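Local coordinates for cysteine desulfurase (PDB 5B89), which probably uses pyridoxal 5'-phosphate to remove sulfur from L-cysteine, leaving L-alanine and passing the sulfur to a carrier, at residues V128-E133 with V178-V183; E153-D158 with S166-K171; V320-E325 with E402-L407. All blocks are in the same frame, centred on the assembly; numbering follows the deposited sequence.

Contact 1: V128-E133 with V178-V183; sequences VTTPYE and VAVQHV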
loop_
_atom_site.group_PDB
_atom_site.type_symbol
_atom_site.label_atom_id
_atom_site.label_comp_id
_atom_site.label_asym_id
_atom_site.label_seq_id
_atom_site.Cartn_x
_atom_site.Cartn_y
_atom_site.Cartn_z
ATOM N N VAL B 128 -20.053 15.553 11.109
ATOM C CA VAL B 128 -19.519 16.929 11.186
ATOM C C VAL B 128 -18.030 16.885 10.791
ATOM O O VAL B 128 -17.327 16.054 11.307
ATOM C CB VAL B 128 -19.697 17.517 12.526
ATOM C CG1 VAL B 128 -19.058 18.894 12.704
ATOM C CG2 VAL B 128 -21.202 17.560 12.883
ATOM N N THR B 129 -17.623 17.864 9.978
ATOM C CA THR B 129 -16.210 18.035 9.680
ATOM C C THR B 129 -15.920 19.516 9.586
ATOM O O THR B 129 -16.734 20.323 9.905
ATOM C CB THR B 129 -15.875 17.225 8.452
ATOM O OG1 THR B 129 -14.466 17.269 8.234
ATOM C CG2 THR B 129 -16.454 17.851 7.219
ATOM N N THR B 130 -14.707 19.866 9.170
ATOM C CA THR B 130 -14.295 21.277 8.959
ATOM C C THR B 130 -14.505 21.637 7.498
ATOM O O THR B 130 -14.477 20.801 6.639
ATOM C CB THR B 130 -12.848 21.581 9.410
ATOM O OG1 THR B 130 -11.931 21.234 8.350
ATOM C CG2 THR B 130 -12.453 20.937 10.627
ATOM N N PRO B 131 -14.473 22.919 7.197
ATOM C CA PRO B 131 -14.550 23.313 5.814
ATOM C C PRO B 131 -13.202 23.377 5.182
ATOM O O PRO B 131 -13.138 23.833 4.090
ATOM C CB PRO B 131 -15.081 24.733 5.867
ATOM C CG PRO B 131 -14.682 25.232 7.182
ATOM C CD PRO B 131 -14.590 24.054 8.109
ATOM N N TYR B 132 -12.161 22.946 5.844
ATOM C CA TYR B 132 -10.838 23.072 5.287
ATOM C C TYR B 132 -10.170 21.764 4.967
ATOM O O TYR B 132 -8.987 21.717 4.729
ATOM C CB TYR B 132 -9.939 23.821 6.272
ATOM C CG TYR B 132 -10.515 25.023 6.983
ATOM C CD1 TYR B 132 -10.654 26.223 6.349
ATOM C CD2 TYR B 132 -10.814 24.970 8.284
ATOM C CE1 TYR B 132 -11.144 27.331 7.002
ATOM C CE2 TYR B 132 -11.296 26.058 8.942
ATOM C CZ TYR B 132 -11.471 27.241 8.283
ATOM O OH TYR B 132 -11.965 28.293 8.957
ATOM N N GLU B 133 -10.952 20.713 4.980
ATOM C CA GLU B 133 -10.402 19.417 4.764
ATOM C C GLU B 133 -9.761 19.127 3.405
ATOM O O GLU B 133 -10.224 19.567 2.423
ATOM C CB GLU B 133 -11.483 18.376 5.020
ATOM C CG GLU B 133 -12.081 18.373 6.423
ATOM C CD GLU B 133 -11.074 18.084 7.543
ATOM O OE1 GLU B 133 -10.312 17.133 7.397
ATOM O OE2 GLU B 133 -11.071 18.816 8.520
ATOM N N VAL B 178 -17.590 12.687 13.941
ATOM C CA VAL B 178 -16.884 13.980 13.739
ATOM C C VAL B 178 -15.518 13.592 13.127
ATOM O O VAL B 178 -14.799 12.777 13.782
ATOM C CB VAL B 178 -16.713 14.717 14.995
ATOM C CG1 VAL B 178 -15.918 16.005 14.810
ATOM C CG2 VAL B 178 -18.045 15.110 15.677
ATOM N N ALA B 179 -15.175 14.199 12.006
ATOM C CA ALA B 179 -13.892 13.979 11.373
ATOM C C ALA B 179 -13.187 15.303 11.177
ATOM O O ALA B 179 -13.703 16.168 10.559
ATOM C CB ALA B 179 -14.066 13.283 10.048
ATOM N N VAL B 180 -11.986 15.422 11.706
ATOM C CA VAL B 180 -11.247 16.668 11.540
ATOM C C VAL B 180 -9.766 16.447 11.271
ATOM O O VAL B 180 -9.174 15.497 11.684
ATOM C CB VAL B 180 -11.369 17.591 12.757
ATOM C CG1 VAL B 180 -12.845 17.878 13.075
ATOM C CG2 VAL B 180 -10.683 16.975 13.934
ATOM N N GLN B 181 -9.192 17.421 10.589
ATOM C CA GLN B 181 -7.795 17.391 10.340
ATOM C C GLN B 181 -7.126 18.044 11.540
ATOM O O GLN B 181 -7.631 18.900 12.111
ATOM C CB GLN B 181 -7.457 18.175 9.077
ATOM C CG GLN B 181 -7.655 19.640 9.240
ATOM C CD GLN B 181 -7.651 20.440 7.954
ATOM O OE1 GLN B 181 -7.502 19.927 6.878
ATOM N NE2 GLN B 181 -7.796 21.710 8.106
ATOM N N HIS B 182 -5.971 17.567 11.916
ATOM C CA HIS B 182 -5.198 18.188 12.933
ATOM C C HIS B 182 -4.571 19.487 12.450
ATOM O O HIS B 182 -4.582 20.541 13.153
ATOM C CB HIS B 182 -4.144 17.203 13.437
ATOM C CG HIS B 182 -3.451 17.540 14.656
ATOM N ND1 HIS B 182 -2.591 16.641 15.280
ATOM C CD2 HIS B 182 -3.405 18.666 15.425
ATOM C CE1 HIS B 182 -2.087 17.169 16.368
ATOM N NE2 HIS B 182 -2.567 18.398 16.475
ATOM N N VAL B 183 -3.947 19.438 11.299
ATOM C CA VAL B 183 -3.326 20.581 10.593
ATOM C C VAL B 183 -3.772 20.601 9.180
ATOM O O VAL B 183 -3.784 19.625 8.490
ATOM C CB VAL B 183 -1.780 20.381 10.621
ATOM C CG1 VAL B 183 -1.027 21.501 9.808
ATOM C CG2 VAL B 183 -1.254 20.338 12.043
#

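Contact 2: E153-D158 with S166-K171; sequences EFIEGD and SDAEKK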
loop_
_atom_site.group_PDB
_atom_site.type_symbol
_atom_site.label_atom_id
_atom_site.label_comp_id
_atom_site.label_asym_id
_atom_site.label_seq_id
_atom_site.Cartn_x
_atom_site.Cartn_y
_atom_site.Cartn_z
ATOM N N GLU B 153 -22.383 18.230 7.888
ATOM C CA GLU B 153 -22.286 19.606 8.285
ATOM C C GLU B 153 -20.841 20.012 8.474
ATOM O O GLU B 153 -19.974 19.218 8.850
ATOM C CB GLU B 153 -23.085 19.811 9.515
ATOM C CG GLU B 153 -24.571 19.667 9.094
ATOM C CD GLU B 153 -25.579 19.984 10.195
ATOM O OE1 GLU B 153 -25.213 20.639 11.212
ATOM O OE2 GLU B 153 -26.754 19.512 9.991
ATOM N N PHE B 154 -20.591 21.289 8.393
ATOM C CA PHE B 154 -19.285 21.840 8.481
ATOM C C PHE B 154 -19.207 22.880 9.533
ATOM O O PHE B 154 -20.065 23.867 9.548
ATOM C CB PHE B 154 -18.939 22.511 7.136
ATOM C CG PHE B 154 -18.975 21.575 5.997
ATOM C CD1 PHE B 154 -17.921 20.670 5.758
ATOM C CD2 PHE B 154 -20.098 21.463 5.262
ATOM C CE1 PHE B 154 -17.987 19.747 4.786
ATOM C CE2 PHE B 154 -20.182 20.566 4.250
ATOM C CZ PHE B 154 -19.138 19.701 3.986
ATOM N N ILE B 155 -18.248 22.786 10.426
ATOM C CA ILE B 155 -18.078 23.769 11.500
ATOM C C ILE B 155 -17.732 25.119 10.882
ATOM O O ILE B 155 -17.032 25.159 9.942
ATOM C CB ILE B 155 -16.930 23.359 12.449
ATOM C CG1 ILE B 155 -17.287 22.042 13.093
ATOM C CG2 ILE B 155 -16.657 24.366 13.539
ATOM C CD1 ILE B 155 -16.148 21.289 13.717
ATOM N N GLU B 156 -18.231 26.197 11.454
ATOM C CA GLU B 156 -17.921 27.503 10.908
ATOM C C GLU B 156 -16.526 27.914 11.258
ATOM O O GLU B 156 -16.037 27.599 12.282
ATOM C CB GLU B 156 -18.921 28.565 11.422
ATOM C CG GLU B 156 -20.331 28.299 10.939
ATOM C CD GLU B 156 -21.288 29.415 11.257
ATOM O OE1 GLU B 156 -20.908 30.305 12.000
ATOM O OE2 GLU B 156 -22.433 29.363 10.778
ATOM N N GLY B 157 -15.944 28.701 10.385
ATOM C CA GLY B 157 -14.637 29.229 10.639
ATOM C C GLY B 157 -14.315 30.383 9.720
ATOM O O GLY B 157 -15.015 30.658 8.832
ATOM N N ASP B 158 -13.196 31.023 10.008
ATOM C CA ASP B 158 -12.728 32.176 9.277
ATOM C C ASP B 158 -11.754 31.863 8.147
ATOM O O ASP B 158 -11.450 30.748 7.900
ATOM C CB ASP B 158 -12.235 33.247 10.246
ATOM C CG ASP B 158 -10.915 32.920 10.878
ATOM O OD1 ASP B 158 -10.212 32.063 10.398
ATOM O OD2 ASP B 158 -10.591 33.525 11.857
ATOM N N SER B 166 -17.593 27.589 19.489
ATOM C CA SER B 166 -18.960 27.680 19.953
ATOM C C SER B 166 -19.843 27.015 18.922
ATOM O O SER B 166 -20.669 26.252 19.266
ATOM C CB SER B 166 -19.355 29.135 20.176
ATOM O OG SER B 166 -18.700 29.577 21.317
ATOM N N ASP B 167 -19.645 27.296 17.655
ATOM C CA ASP B 167 -20.347 26.619 16.615
ATOM C C ASP B 167 -20.019 25.099 16.639
ATOM O O ASP B 167 -20.904 24.250 16.360
ATOM C CB ASP B 167 -20.002 27.210 15.247
ATOM C CG ASP B 167 -20.880 26.716 14.188
ATOM O OD1 ASP B 167 -22.117 26.907 14.265
ATOM O OD2 ASP B 167 -20.463 26.022 13.198
ATOM N N ALA B 168 -18.731 24.758 16.893
ATOM C CA ALA B 168 -18.380 23.330 16.980
ATOM C C ALA B 168 -19.209 22.580 18.004
ATOM O O ALA B 168 -19.668 21.516 17.786
ATOM C CB ALA B 168 -16.913 23.166 17.285
ATOM N N GLU B 169 -19.434 23.220 19.144
ATOM C CA GLU B 169 -20.197 22.556 20.186
ATOM C C GLU B 169 -21.621 22.354 19.742
ATOM O O GLU B 169 -22.196 21.268 19.944
ATOM C CB GLU B 169 -20.231 23.454 21.390
ATOM C CG GLU B 169 -19.005 23.595 22.209
ATOM C CD GLU B 169 -19.234 24.522 23.417
ATOM O OE1 GLU B 169 -19.762 25.638 23.229
ATOM O OE2 GLU B 169 -18.889 24.130 24.533
ATOM N N LYS B 170 -22.175 23.331 19.079
ATOM C CA LYS B 170 -23.507 23.209 18.589
ATOM C C LYS B 170 -23.653 22.150 17.550
ATOM O O LYS B 170 -24.558 21.399 17.600
ATOM C CB LYS B 170 -24.010 24.520 18.011
ATOM C CG LYS B 170 -24.200 25.553 19.057
ATOM C CD LYS B 170 -24.384 26.963 18.532
ATOM C CE LYS B 170 -24.610 27.880 19.732
ATOM N NZ LYS B 170 -24.435 29.339 19.536
ATOM N N LYS B 171 -22.744 22.110 16.597
ATOM C CA LYS B 171 -22.825 21.137 15.555
ATOM C C LYS B 171 -22.545 19.710 15.999
ATOM O O LYS B 171 -23.136 18.820 15.495
ATOM C CB LYS B 171 -21.861 21.493 14.439
ATOM C CG LYS B 171 -22.193 22.801 13.725
ATOM C CD LYS B 171 -22.346 22.547 12.270
ATOM C CE LYS B 171 -23.035 23.696 11.565
ATOM N NZ LYS B 171 -22.182 24.901 11.497
HETATM O O HOH W 1 -23.520 27.074 10.327
#

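Contact 3: V320-E325 with E402-L407; sequences VKRTTE and EVETFL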
loop_
_atom_site.group_PDB
_atom_site.type_symbol
_atom_site.label_atom_id
_atom_site.label_comp_id
_atom_site.label_asym_id
_atom_site.label_seq_id
_atom_site.Cartn_x
_atom_site.Cartn_y
_atom_site.Cartn_z
ATOM N N VAL B 320 8.897 29.628 10.006
ATOM C CA VAL B 320 7.646 30.322 9.698
ATOM C C VAL B 320 7.679 31.807 10.108
ATOM O O VAL B 320 7.166 32.618 9.374
ATOM C CB VAL B 320 6.497 29.553 10.423
ATOM C CG1 VAL B 320 5.238 30.280 10.300
ATOM C CG2 VAL B 320 6.351 28.135 9.832
ATOM N N LYS B 321 8.211 32.054 11.275
ATOM C CA LYS B 321 8.301 33.410 11.794
ATOM C C LYS B 321 9.117 34.293 10.845
ATOM O O LYS B 321 8.663 35.344 10.480
ATOM C CB LYS B 321 8.875 33.412 13.198
ATOM C CG LYS B 321 8.769 34.757 13.918
ATOM C CD LYS B 321 9.358 34.713 15.296
ATOM C CE LYS B 321 9.091 36.070 15.944
ATOM N NZ LYS B 321 9.949 37.163 15.470
ATOM N N ARG B 322 10.287 33.822 10.419
ATOM C CA ARG B 322 11.070 34.631 9.487
ATOM C C ARG B 322 10.454 34.726 8.096
ATOM O O ARG B 322 10.470 35.743 7.521
ATOM C CB ARG B 322 12.523 34.191 9.457
ATOM C CG ARG B 322 13.379 34.985 8.486
ATOM C CD ARG B 322 13.456 36.450 8.903
ATOM N NE ARG B 322 14.307 37.132 7.948
ATOM C CZ ARG B 322 13.993 38.214 7.297
ATOM N NH1 ARG B 322 12.877 38.813 7.521
ATOM N NH2 ARG B 322 14.818 38.700 6.395
ATOM N N THR B 323 9.885 33.633 7.586
ATOM C CA THR B 323 9.250 33.668 6.325
ATOM C C THR B 323 8.124 34.671 6.242
ATOM O O THR B 323 8.045 35.450 5.325
ATOM C CB THR B 323 8.721 32.230 5.832
ATOM O OG1 THR B 323 9.887 31.365 5.832
ATOM C CG2 THR B 323 8.122 32.292 4.549
ATOM N N THR B 324 7.194 34.560 7.174
ATOM C CA THR B 324 6.022 35.453 7.166
ATOM C C THR B 324 6.377 36.958 7.363
ATOM O O THR B 324 5.839 37.741 6.656
ATOM C CB THR B 324 4.987 34.963 8.262
ATOM O OG1 THR B 324 5.584 34.917 9.527
ATOM C CG2 THR B 324 4.362 33.596 7.819
ATOM N N GLU B 325 7.294 37.181 8.270
ATOM C CA GLU B 325 7.824 38.564 8.493
ATOM C C GLU B 325 8.427 39.070 7.196
ATOM O O GLU B 325 8.195 40.224 6.756
ATOM C CB GLU B 325 8.786 38.583 9.608
ATOM C CG GLU B 325 8.077 38.519 10.945
ATOM C CD GLU B 325 8.993 38.181 12.128
ATOM O OE1 GLU B 325 10.271 38.112 12.022
ATOM O OE2 GLU B 325 8.520 38.036 13.324
ATOM N N GLU B 402 18.368 29.088 4.344
ATOM C CA GLU B 402 17.511 28.834 3.261
ATOM C C GLU B 402 16.321 29.800 3.098
ATOM O O GLU B 402 15.963 30.152 2.032
ATOM C CB GLU B 402 16.949 27.362 3.334
ATOM C CG GLU B 402 17.978 26.254 3.119
ATOM C CD GLU B 402 17.374 24.843 3.242
ATOM O OE1 GLU B 402 16.460 24.655 4.088
ATOM O OE2 GLU B 402 17.869 23.875 2.585
ATOM N N VAL B 403 15.715 30.161 4.254
ATOM C CA VAL B 403 14.656 31.085 4.217
ATOM C C VAL B 403 15.167 32.444 3.697
ATOM O O VAL B 403 14.506 33.043 2.916
ATOM C CB VAL B 403 14.028 31.204 5.641
ATOM C CG1 VAL B 403 13.069 32.388 5.757
ATOM C CG2 VAL B 403 13.256 29.880 5.975
ATOM N N GLU B 404 16.352 32.839 4.117
ATOM C CA GLU B 404 16.914 34.102 3.637
ATOM C C GLU B 404 17.190 34.060 2.118
ATOM O O GLU B 404 16.966 34.989 1.442
ATOM C CB GLU B 404 18.138 34.500 4.432
ATOM C CG GLU B 404 17.944 34.723 5.924
ATOM C CD GLU B 404 17.164 35.952 6.280
ATOM O OE1 GLU B 404 16.842 36.718 5.436
ATOM O OE2 GLU B 404 16.897 36.080 7.451
ATOM N N THR B 405 17.663 32.922 1.616
ATOM C CA THR B 405 17.861 32.779 0.198
ATOM C C THR B 405 16.521 32.928 -0.535
ATOM O O THR B 405 16.414 33.603 -1.459
ATOM C CB THR B 405 18.532 31.444 -0.120
ATOM O OG1 THR B 405 19.762 31.414 0.537
ATOM C CG2 THR B 405 18.722 31.217 -1.615
ATOM N N PHE B 406 15.491 32.252 -0.027
ATOM C CA PHE B 406 14.169 32.300 -0.557
ATOM C C PHE B 406 13.652 33.738 -0.558
ATOM O O PHE B 406 13.128 34.156 -1.508
ATOM C CB PHE B 406 13.228 31.366 0.278
ATOM C CG PHE B 406 11.778 31.646 0.143
ATOM C CD1 PHE B 406 11.071 31.103 -0.851
ATOM C CD2 PHE B 406 11.117 32.421 1.053
ATOM C CE1 PHE B 406 9.734 31.348 -0.994
ATOM C CE2 PHE B 406 9.779 32.671 0.916
ATOM C CZ PHE B 406 9.092 32.137 -0.116
ATOM N N LEU B 407 13.812 34.430 0.557
ATOM C CA LEU B 407 13.315 35.823 0.651
ATOM C C LEU B 407 14.042 36.773 -0.359
ATOM O O LEU B 407 13.420 37.619 -0.940
ATOM C CB LEU B 407 13.439 36.341 2.053
ATOM C CG LEU B 407 12.424 35.726 3.102
ATOM C CD1 LEU B 407 12.740 36.252 4.439
ATOM C CD2 LEU B 407 11.004 36.040 2.704
#

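Contact 1: V128-E133 with V178-V183
The side chains of E133 and Q181 run past one another head to tail, carboxylate and amide planes 46° apart. The Y132 ring has P131 CG over the centre of one face, and the end of the Q181 side chain lies near Y132; Y132 OH turns to D158 O. E133 OE2 takes two donors: Q181 N meets its syn lone pair at 3.1 Å, while T130 OG1 approaches on the anti side at 2.6 Å, 22° out of the carboxylate plane. The T130 hydroxyl also accepts Y132 N at 3.0 Å, closing an ST turn. An alanine at E133 would probably leave Q181 N without its acceptor and the T130 hydroxyl freer to turn. Upstream, the chains pair as parallel strands. A179 N donates to V128 O at 2.9 Å with an N-H...O angle of 162°, and T129 OG1 donates to A179 O at 2.7 Å. Beyond the strand ends, V183 touches the pyridoxal phosphate, as befits loops at the carboxyl edge of the large sheet in a fold type I enzyme. Strand 126-129 lies between strands 177-181 and 151-154, and strand 206-210 flanks 177-181 on its other side.

Contact 2: E153-D158 with S166-K171
K171, I155 and D167 carry the packing of helix 165-172 against the end of strand 151-154, within a beta-alpha-beta crossover that continues into strand 177-181 of the same parallel region. K171 lays its chain across that of E153, with CD 3.6 Å from E153 OE1. The chain then bends at its last torsion (chi4 70°), which places NZ beside the strand. There NZ donates to F154 O at 3.1 Å from above the carbonyl plane, and it meets the syn lone pair of D167 OD2 at 2.7 Å, a salt bridge between residues one helical turn apart. D167 OD2 is gripped a second time, on its anti side, by E156 N at 2.8 Å, so one carboxylate oxygen holds the lysine within the helix and ties the helix to the backbone just past the strand. The apolar part is I155, whose CG2 rests 3.9 Å from A168 CB; A168 also touches L196 of helix 193-203, while I155 reaches V128. The E156 and D167 carboxylates stack with planes 28° apart, and the like charges this brings together are probably eased by K171. A water completes the link, donating to E156 OE2 at 2.6 Å and accepting from K171 NZ at 2.8 Å.

Contact 3: V320-E325 with E402-L407
Two helices of the smaller, C-terminal part of the class-V aminotransferase fold pack side by side here, R322 and T323 of helix 309-329 facing V403, E404, F406 and L407 of helix 400-415. The short segments run nearly parallel, with 13° between their directions and axes 9.8 Å apart at closest approach. A salt bridge marks the more exposed margin. R322 grips E404 side-on with two nitrogens, one to each carboxylate oxygen: NE reaches E404 OE2 at 2.8 Å, almost perfectly straight at 178°, and NH2 reaches the syn lone pair of E404 OE1 at 3.0 Å. With OE2 close to the guanidinium plane, the carboxylate sits at the edge of that group and leaves one face to L407, whose CD1 stands 3.7 Å above the plane, over the centre. A charged flat group is thus held at its rim by ion pairing and on one face by a methyl. R322 leaves the helix with CG anti to the backbone N (chi1 179°), and that atom packs 3.8 Å from V403 CG1. The same valine methyl lies 3.3 Å from T323 OG1, a hydroxyl already hydrogen-bonded to L319 O one turn back. The other branch of T323, CG2, meets F406 CE2 at 4.0 Å, and L407 CD2 comes up to the T323 carbonyl oxygen. The ion pair thus lies at the more exposed margin, while V403, F406, L407 and T323 fill the buried part. T323, like V320 of the same helix, also packs on F394, just beyond strand 389-393. Helix 400-415 in turn rests on strand 38-39, where E402 and T405 touch I38, and E402 forms a salt bridge with R28.

Overall arrangement
Contacts 1 and 2 share one sheet, since strands 126-129 and 151-154 are neighbours in it, and contact 2 is nested inside the loop that contact 1 closes. They touch directly: T129 O lies 2.9 Å from I155 N, a probable hydrogen bond. Contact 1 is wholly buried beside the cofactor and relies on backbone pairing and neutral or carboxylate hydrogen bonds. Contact 2, farther out and partly buried, relies mainly on a lysine, two carboxylates and a water, with a small apolar patch beside them. Contact 3 stands apart, its centre about 29 Å from that of contact 1; it joins two helices through a mostly buried, largely apolar seam edged by one arginine-glutamate pair.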